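Local coordinates for large adhesion protein (Lap) involved in biofilm formation (Marinobacter hydrocarbonoclasticus, PDB 6XI3) that probably extends a bacterial adhesin toward its target surface in biofilm formation, as a chain of Ig-like beta-sandwich repeats with calcium ions at their junctions, at residues Ile284-Ala296 and Val306-Thr318. Numbering follows the deposited sequence.
With CA (calcium ion), chain B; EDT ({[-(bis-carboxymethyl-amino)-ethyl]-carboxymethyl-amino}-acetic acid), chain I.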
ATOM      1  N   ILE A 284     -20.912   6.324 -22.749  1.00 22.84           N
ATOM      2  CA  ILE A 284     -22.089   5.537 -22.289  1.00 24.85           C
ATOM      3  C   ILE A 284     -23.173   5.503 -23.363  1.00 27.72           C
ATOM      4  O   ILE A 284     -24.351   5.281 -22.980  1.00 25.54           O
ATOM      5  CB  ILE A 284     -22.600   6.072 -20.942  1.00 25.69           C
ATOM      6  CG1 ILE A 284     -22.929   7.562 -20.992  1.00 24.93           C
ATOM      7  CG2 ILE A 284     -21.589   5.744 -19.871  1.00 24.73           C
ATOM      8  CD1 ILE A 284     -23.783   8.019 -19.832  1.00 29.34           C
ATOM      9  N   SER A 285     -22.782   5.644 -24.638  1.00 27.10           N
ATOM     10  CA  SER A 285     -23.707   5.522 -25.807  1.00 30.87           C
ATOM     11  C   SER A 285     -24.335   4.124 -25.850  1.00 29.18           C
ATOM     12  O   SER A 285     -25.423   4.004 -26.420  1.00 31.25           O
ATOM     13  CB  SER A 285     -23.019   5.844 -27.107  1.00 29.77           C
ATOM     14  OG  SER A 285     -21.862   5.029 -27.263  1.00 31.55           O
ATOM     15  N   SER A 286     -23.723   3.106 -25.231  1.00 29.73           N
ATOM     16  CA  SER A 286     -24.291   1.729 -25.219  1.00 30.69           C
ATOM     17  C   SER A 286     -25.380   1.588 -24.148  1.00 31.57           C
ATOM     18  O   SER A 286     -26.010   0.534 -24.108  1.00 31.29           O
ATOM     19  CB  SER A 286     -23.228   0.677 -25.048  1.00 34.32           C
ATOM     20  OG  SER A 286     -22.701   0.688 -23.730  1.00 30.70           O
ATOM     21  N   LEU A 287     -25.622   2.592 -23.301  1.00 27.99           N
ATOM     22  CA  LEU A 287     -26.586   2.425 -22.185  1.00 24.87           C
ATOM     23  C   LEU A 287     -27.932   3.071 -22.527  1.00 25.57           C
ATOM     24  O   LEU A 287     -27.990   3.983 -23.338  1.00 23.37           O
ATOM     25  CB  LEU A 287     -26.005   3.034 -20.918  1.00 26.23           C
ATOM     26  CG  LEU A 287     -24.661   2.449 -20.495  1.00 28.18           C
ATOM     27  CD1 LEU A 287     -24.220   3.079 -19.192  1.00 27.92           C
ATOM     28  CD2 LEU A 287     -24.724   0.925 -20.360  1.00 28.95           C
ATOM     29  N   VAL A 288     -28.991   2.603 -21.892  1.00 27.87           N
ATOM     30  CA  VAL A 288     -30.353   3.111 -22.184  1.00 28.91           C
ATOM     31  C   VAL A 288     -30.685   4.141 -21.122  1.00 28.30           C
ATOM     32  O   VAL A 288     -30.076   4.098 -20.020  1.00 27.52           O
ATOM     33  CB  VAL A 288     -31.378   1.963 -22.215  1.00 31.65           C
ATOM     34  CG1 VAL A 288     -31.028   0.950 -23.297  1.00 31.15           C
ATOM     35  CG2 VAL A 288     -31.527   1.277 -20.858  1.00 34.29           C
ATOM     36  N   ASP A 289     -31.724   4.927 -21.386  1.00 23.84           N
ATOM     37  CA  ASP A 289     -32.159   6.002 -20.482  1.00 25.91           C
ATOM     38  C   ASP A 289     -32.665   5.423 -19.161  1.00 25.88           C
ATOM     39  O   ASP A 289     -33.160   4.266 -19.135  1.00 26.92           O
ATOM     40  CB  ASP A 289     -33.202   6.883 -21.159  1.00 26.41           C
ATOM     41  CG  ASP A 289     -32.611   7.804 -22.222  1.00 27.07           C
ATOM     42  OD1 ASP A 289     -31.333   7.752 -22.481  1.00 24.36           O
ATOM     43  OD2 ASP A 289     -33.400   8.612 -22.733  1.00 26.98           O
ATOM     44  N   GLY A 290     -32.605   6.251 -18.120  1.00 25.70           N
ATOM     45  CA  GLY A 290     -33.074   5.912 -16.767  1.00 25.99           C
ATOM     46  C   GLY A 290     -31.942   6.061 -15.761  1.00 27.27           C
ATOM     47  O   GLY A 290     -30.924   6.726 -16.082  1.00 25.70           O
ATOM     48  N   ASN A 291     -32.116   5.475 -14.585  1.00 26.98           N
ATOM     49  CA  ASN A 291     -31.113   5.499 -13.490  1.00 28.29           C
ATOM     50  C   ASN A 291     -29.819   4.838 -13.973  1.00 26.68           C
ATOM     51  O   ASN A 291     -29.855   3.828 -14.745  1.00 23.81           O
ATOM     52  CB  ASN A 291     -31.631   4.810 -12.219  1.00 30.86           C
ATOM     53  CG  ASN A 291     -32.790   5.549 -11.581  1.00 38.11           C
ATOM     54  OD1 ASN A 291     -33.046   6.713 -11.894  1.00 41.44           O
ATOM     55  ND2 ASN A 291     -33.492   4.880 -10.681  1.00 37.71           N
ATOM     56  N   LEU A 292     -28.703   5.398 -13.525  1.00 25.90           N
ATOM     57  CA  LEU A 292     -27.366   4.783 -13.666  1.00 27.43           C
ATOM     58  C   LEU A 292     -26.861   4.490 -12.261  1.00 26.62           C
ATOM     59  O   LEU A 292     -27.135   5.322 -11.370  1.00 26.64           O
ATOM     60  CB  LEU A 292     -26.420   5.770 -14.343  1.00 27.38           C
ATOM     61  CG  LEU A 292     -26.752   6.122 -15.778  1.00 27.15           C
ATOM     62  CD1 LEU A 292     -25.645   6.963 -16.360  1.00 26.63           C
ATOM     63  CD2 LEU A 292     -26.976   4.882 -16.641  1.00 29.05           C
ATOM     64  N   THR A 293     -26.147   3.386 -12.096  1.00 24.92           N
ATOM     65  CA  THR A 293     -25.342   3.121 -10.895  1.00 26.14           C
ATOM     66  C   THR A 293     -23.888   2.993 -11.313  1.00 26.42           C
ATOM     67  O   THR A 293     -23.564   2.147 -12.179  1.00 27.37           O
ATOM     68  CB  THR A 293     -25.852   1.916 -10.109  1.00 30.91           C
ATOM     69  OG1 THR A 293     -27.232   2.179  -9.839  1.00 36.18           O
ATOM     70  CG2 THR A 293     -25.110   1.741  -8.806  1.00 32.44           C
ATOM     71  N   VAL A 294     -23.060   3.805 -10.660  1.00 25.22           N
ATOM     72  CA  VAL A 294     -21.603   3.836 -10.862  1.00 25.58           C
ATOM     73  C   VAL A 294     -20.987   3.203  -9.629  1.00 27.14           C
ATOM     74  O   VAL A 294     -21.302   3.643  -8.508  1.00 29.03           O
ATOM     75  CB  VAL A 294     -21.098   5.274 -11.064  1.00 26.18           C
ATOM     76  CG1 VAL A 294     -19.576   5.314 -11.141  1.00 23.85           C
ATOM     77  CG2 VAL A 294     -21.738   5.886 -12.295  1.00 25.42           C
ATOM     78  N   GLU A 295     -20.136   2.212  -9.850  1.00 27.83           N
ATOM     79  CA  GLU A 295     -19.312   1.625  -8.784  1.00 28.16           C
ATOM     80  C   GLU A 295     -17.841   1.800  -9.139  1.00 27.45           C
ATOM     81  O   GLU A 295     -17.507   1.708 -10.339  1.00 24.69           O
ATOM     82  CB  GLU A 295     -19.633   0.150  -8.609  1.00 32.90           C
ATOM     83  CG  GLU A 295     -18.655  -0.501  -7.634  1.00 44.02           C
ATOM     84  CD  GLU A 295     -19.317  -1.395  -6.619  1.00 50.65           C
ATOM     85  OE1 GLU A 295     -19.667  -2.522  -7.013  1.00 57.97           O
ATOM     86  OE2 GLU A 295     -19.510  -0.940  -5.459  1.00 59.03           O
ATOM     87  N   ALA A 296     -17.021   2.074  -8.119  1.00 26.21           N
ATOM     88  CA  ALA A 296     -15.557   2.245  -8.219  1.00 26.31           C
ATOM     89  C   ALA A 296     -14.906   1.350  -7.158  1.00 24.16           C
ATOM     90  O   ALA A 296     -15.417   1.324  -6.039  1.00 23.77           O
ATOM     91  CB  ALA A 296     -15.194   3.693  -8.021  1.00 24.75           C
ATOM     92  N   VAL A 306     -11.357  -1.462  -1.672  1.00 25.33           N
ATOM     93  CA  VAL A 306     -12.186  -0.348  -1.149  1.00 24.52           C
ATOM     94  C   VAL A 306     -13.068   0.128  -2.297  1.00 27.97           C
ATOM     95  O   VAL A 306     -12.564   0.233  -3.436  1.00 23.65           O
ATOM     96  CB  VAL A 306     -11.326   0.780  -0.593  1.00 25.63           C
ATOM     97  CG1 VAL A 306     -10.712   0.345   0.730  1.00 28.52           C
ATOM     98  CG2 VAL A 306     -10.266   1.213  -1.598  1.00 25.73           C
ATOM     99  N   SER A 307     -14.329   0.391  -1.981  1.00 25.99           N
ATOM    100  CA  SER A 307     -15.420   0.554  -2.964  1.00 27.30           C
ATOM    101  C   SER A 307     -16.330   1.700  -2.553  1.00 28.17           C
ATOM    102  O   SER A 307     -16.448   1.983  -1.334  1.00 25.72           O
ATOM    103  CB  SER A 307     -16.187  -0.719  -3.085  1.00 29.87           C
ATOM    104  OG  SER A 307     -15.503  -1.556  -3.962  1.00 35.86           O
ATOM    105  N   ASP A 308     -17.022   2.265  -3.548  1.00 26.31           N
ATOM    106  CA  ASP A 308     -18.160   3.184  -3.333  1.00 23.62           C
ATOM    107  C   ASP A 308     -19.066   3.044  -4.553  1.00 25.31           C
ATOM    108  O   ASP A 308     -18.641   2.492  -5.590  1.00 24.09           O
ATOM    109  CB  ASP A 308     -17.688   4.608  -3.032  1.00 24.00           C
ATOM    110  CG  ASP A 308     -18.790   5.531  -2.540  1.00 27.01           C
ATOM    111  OD1 ASP A 308     -19.783   5.000  -1.987  1.00 31.66           O
ATOM    112  OD2 ASP A 308     -18.649   6.774  -2.676  1.00 29.49           O
ATOM    113  N   SER A 309     -20.291   3.513  -4.433  1.00 25.20           N
ATOM    114  CA  SER A 309     -21.229   3.557  -5.562  1.00 26.71           C
ATOM    115  C   SER A 309     -21.895   4.929  -5.565  1.00 27.73           C
ATOM    116  O   SER A 309     -21.856   5.594  -4.530  1.00 30.44           O
ATOM    117  CB  SER A 309     -22.210   2.444  -5.479  1.00 29.57           C
ATOM    118  OG  SER A 309     -22.978   2.599  -4.307  1.00 33.40           O
ATOM    119  N   ALA A 310     -22.426   5.366  -6.706  1.00 27.71           N
ATOM    120  CA  ALA A 310     -23.128   6.664  -6.805  1.00 28.42           C
ATOM    121  C   ALA A 310     -24.221   6.556  -7.873  1.00 26.99           C
ATOM    122  O   ALA A 310     -24.088   5.710  -8.748  1.00 26.58           O
ATOM    123  CB  ALA A 310     -22.138   7.735  -7.147  1.00 26.85           C
ATOM    124  N   ALA A 311     -25.253   7.386  -7.760  1.00 28.10           N
ATOM    125  CA  ALA A 311     -26.444   7.361  -8.640  1.00 30.05           C
ATOM    126  C   ALA A 311     -26.227   8.423  -9.705  1.00 28.77           C
ATOM    127  O   ALA A 311     -25.630   9.465  -9.399  1.00 27.62           O
ATOM    128  CB  ALA A 311     -27.720   7.598  -7.851  1.00 31.54           C
ATOM    129  N   GLY A 312     -26.657   8.145 -10.926  1.00 30.76           N
ATOM    130  CA  GLY A 312     -26.726   9.144 -12.007  1.00 26.41           C
ATOM    131  C   GLY A 312     -27.987   8.914 -12.833  1.00 25.83           C
ATOM    132  O   GLY A 312     -28.754   7.991 -12.508  1.00 25.98           O
ATOM    133  N   SER A 313     -28.185   9.703 -13.875  1.00 25.72           N
ATOM    134  CA  SER A 313     -29.408   9.648 -14.702  1.00 27.66           C
ATOM    135  C   SER A 313     -29.045   9.996 -16.140  1.00 26.71           C
ATOM    136  O   SER A 313     -28.204  10.894 -16.341  1.00 27.67           O
ATOM    137  CB  SER A 313     -30.467  10.548 -14.130  1.00 30.59           C
ATOM    138  OG  SER A 313     -31.672  10.370 -14.827  1.00 34.33           O
ATOM    139  N   LEU A 314     -29.567   9.213 -17.081  1.00 24.45           N
ATOM    140  CA  LEU A 314     -29.263   9.346 -18.520  1.00 25.63           C
ATOM    141  C   LEU A 314     -30.596   9.610 -19.206  1.00 27.05           C
ATOM    142  O   LEU A 314     -31.593   8.918 -18.872  1.00 24.75           O
ATOM    143  CB  LEU A 314     -28.591   8.062 -19.016  1.00 26.25           C
ATOM    144  CG  LEU A 314     -28.216   8.004 -20.496  1.00 28.47           C
ATOM    145  CD1 LEU A 314     -27.318   9.160 -20.885  1.00 29.57           C
ATOM    146  CD2 LEU A 314     -27.555   6.667 -20.843  1.00 29.03           C
ATOM    147  N   ASP A 315     -30.624  10.645 -20.044  1.00 28.14           N
ATOM    148  CA  ASP A 315     -31.836  11.006 -20.822  1.00 27.87           C
ATOM    149  C   ASP A 315     -31.388  11.448 -22.208  1.00 24.32           C
ATOM    150  O   ASP A 315     -31.530  12.655 -22.500  1.00 25.32           O
ATOM    151  CB  ASP A 315     -32.670  12.041 -20.060  1.00 28.48           C
ATOM    152  CG  ASP A 315     -34.058  12.259 -20.643  1.00 30.25           C
ATOM    153  OD1 ASP A 315     -34.399  11.558 -21.608  1.00 28.20           O
ATOM    154  OD2 ASP A 315     -34.801  13.105 -20.087  1.00 32.69           O
ATOM    155  N   ALA A 316     -30.806  10.533 -22.993  1.00 25.24           N
ATOM    156  CA  ALA A 316     -30.283  10.845 -24.359  1.00 26.55           C
ATOM    157  C   ALA A 316     -31.426  10.895 -25.394  1.00 26.70           C
ATOM    158  O   ALA A 316     -31.256  11.507 -26.429  1.00 28.20           O
ATOM    159  CB  ALA A 316     -29.223   9.849 -24.740  1.00 28.81           C
ATOM    160  N   THR A 317     -32.575  10.304 -25.089  1.00 26.52           N
ATOM    161  CA  THR A 317     -33.752  10.224 -26.001  1.00 30.41           C
ATOM    162  C   THR A 317     -35.007  10.741 -25.286  1.00 27.23           C
ATOM    163  O   THR A 317     -35.393  10.205 -24.233  1.00 30.35           O
ATOM    164  CB  THR A 317     -33.966   8.786 -26.487  1.00 31.24           C
ATOM    165  OG1 THR A 317     -32.747   8.305 -27.049  1.00 26.84           O
ATOM    166  CG2 THR A 317     -35.084   8.657 -27.498  1.00 31.76           C
ATOM    167  N   THR A 318     -35.645  11.731 -25.878  1.00 30.41           N
ATOM    168  CA  THR A 318     -36.858  12.387 -25.353  1.00 31.30           C
ATOM    169  C   THR A 318     -38.007  11.397 -25.463  1.00 29.76           C
ATOM    170  O   THR A 318     -38.247  10.991 -26.549  1.00 26.94           O
ATOM    171  CB  THR A 318     -37.151  13.638 -26.175  1.00 33.46           C
ATOM    172  OG1 THR A 318     -35.990  14.438 -26.018  1.00 34.91           O
ATOM    173  CG2 THR A 318     -38.383  14.395 -25.743  1.00 36.09           C
TER
HETATM  174 CA    CA B 501     -35.395   9.608 -22.134  1.00 27.43          CA
HETATM  175  O20 EDT I 508     -18.333   6.265   0.871  1.00 45.46           O
HETATM  176  C5  EDT I 508     -17.454   5.927   1.692  1.00 53.16           C
HETATM  177  O19 EDT I 508     -16.729   6.809   2.302  1.00 45.00           O
HETATM  178  C4  EDT I 508     -17.347   4.437   2.016  1.00 56.04           C
HETATM  179  N3  EDT I 508     -18.581   3.623   1.761  1.00 64.43           N
HETATM  180  C2  EDT I 508     -19.847   4.188   2.332  1.00 58.07           C
HETATM  181  C1  EDT I 508     -19.782   4.543   3.812  1.00 70.71           C
HETATM  182  O18 EDT I 508     -20.077   5.728   4.180  1.00 70.39           O
HETATM  183  O17 EDT I 508     -19.485   3.643   4.632  1.00 83.50           O
HETATM  184  C6  EDT I 508     -18.433   2.265   2.316  1.00 61.20           C
HETATM  185  C7  EDT I 508     -17.650   1.451   1.353  1.00 58.03           C
HETATM  186  N8  EDT I 508     -18.099   0.053   1.421  1.00 62.24           N
HETATM  187  C9  EDT I 508     -18.248  -0.500   0.061  1.00 68.84           C
HETATM  188  C10 EDT I 508     -18.989  -1.818  -0.004  1.00 73.53           C
HETATM  189  O16 EDT I 508     -19.762  -1.989  -0.968  1.00 66.04           O
HETATM  190  O15 EDT I 508     -18.785  -2.701   0.863  1.00 82.23           O
HETATM  191  C11 EDT I 508     -17.153  -0.752   2.225  1.00 61.90           C
HETATM  192  C12 EDT I 508     -15.960  -1.274   1.437  1.00 59.46           C
HETATM  193  O13 EDT I 508     -15.315  -0.493   0.709  1.00 53.62           O
HETATM  194  O14 EDT I 508     -15.608  -2.474   1.541  1.00 61.59           O
HETATM  195  O   HOH W   1     -31.219   6.491 -25.576  1.00 37.54           O
HETATM  196  O   HOH W   2     -37.509  10.671 -21.800  1.00 24.71           O
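Gly290 to Ala296 and Asp308 to Leu314 pair as the antiparallel arms of a beta hairpin, joined by backbone hydrogen bonds from Gly290 N to Leu314 O (3.0 Å) through to Ala296 and Asp308. The hairpin belongs to one sheet of an Ig-like beta-sandwich domain, with 305-314 as one of its two edge strands. Leu292, Val294 and Ala296 face inward; Val294 and Ala296 rest on strand 223-232. Asn291, Thr293, Ser309 and Ser313 line the outer face. Leu314 has CG anti to its backbone N (chi1 179°), and its two methyls reach residues of the 284-287 turn. Leu314 CD1 meets Ile284 CD1 tip to tip at 3.9 Å, while Leu314 CD2 lies 4.0 Å from Leu287 CB. The Leu292 side chain runs obliquely across that of Leu314. Where Gly290 pairs with Leu314, both segments contribute to a calcium site between successive domains. Asp289 OD2 binds the calcium ion at 2.3 Å, together with Asp315 OD1, the Thr317 carbonyl O and a water. Asp343 and Asn399 complete the site. Two backbone N-H groups fix the Asp289 carboxylate. Ala316 N reaches Asp289 OD1 at 2.9 Å, 31° out of the carboxylate plane; Thr317 N bonds to the syn lone pair of Asp289 OD2 at 3.0 Å.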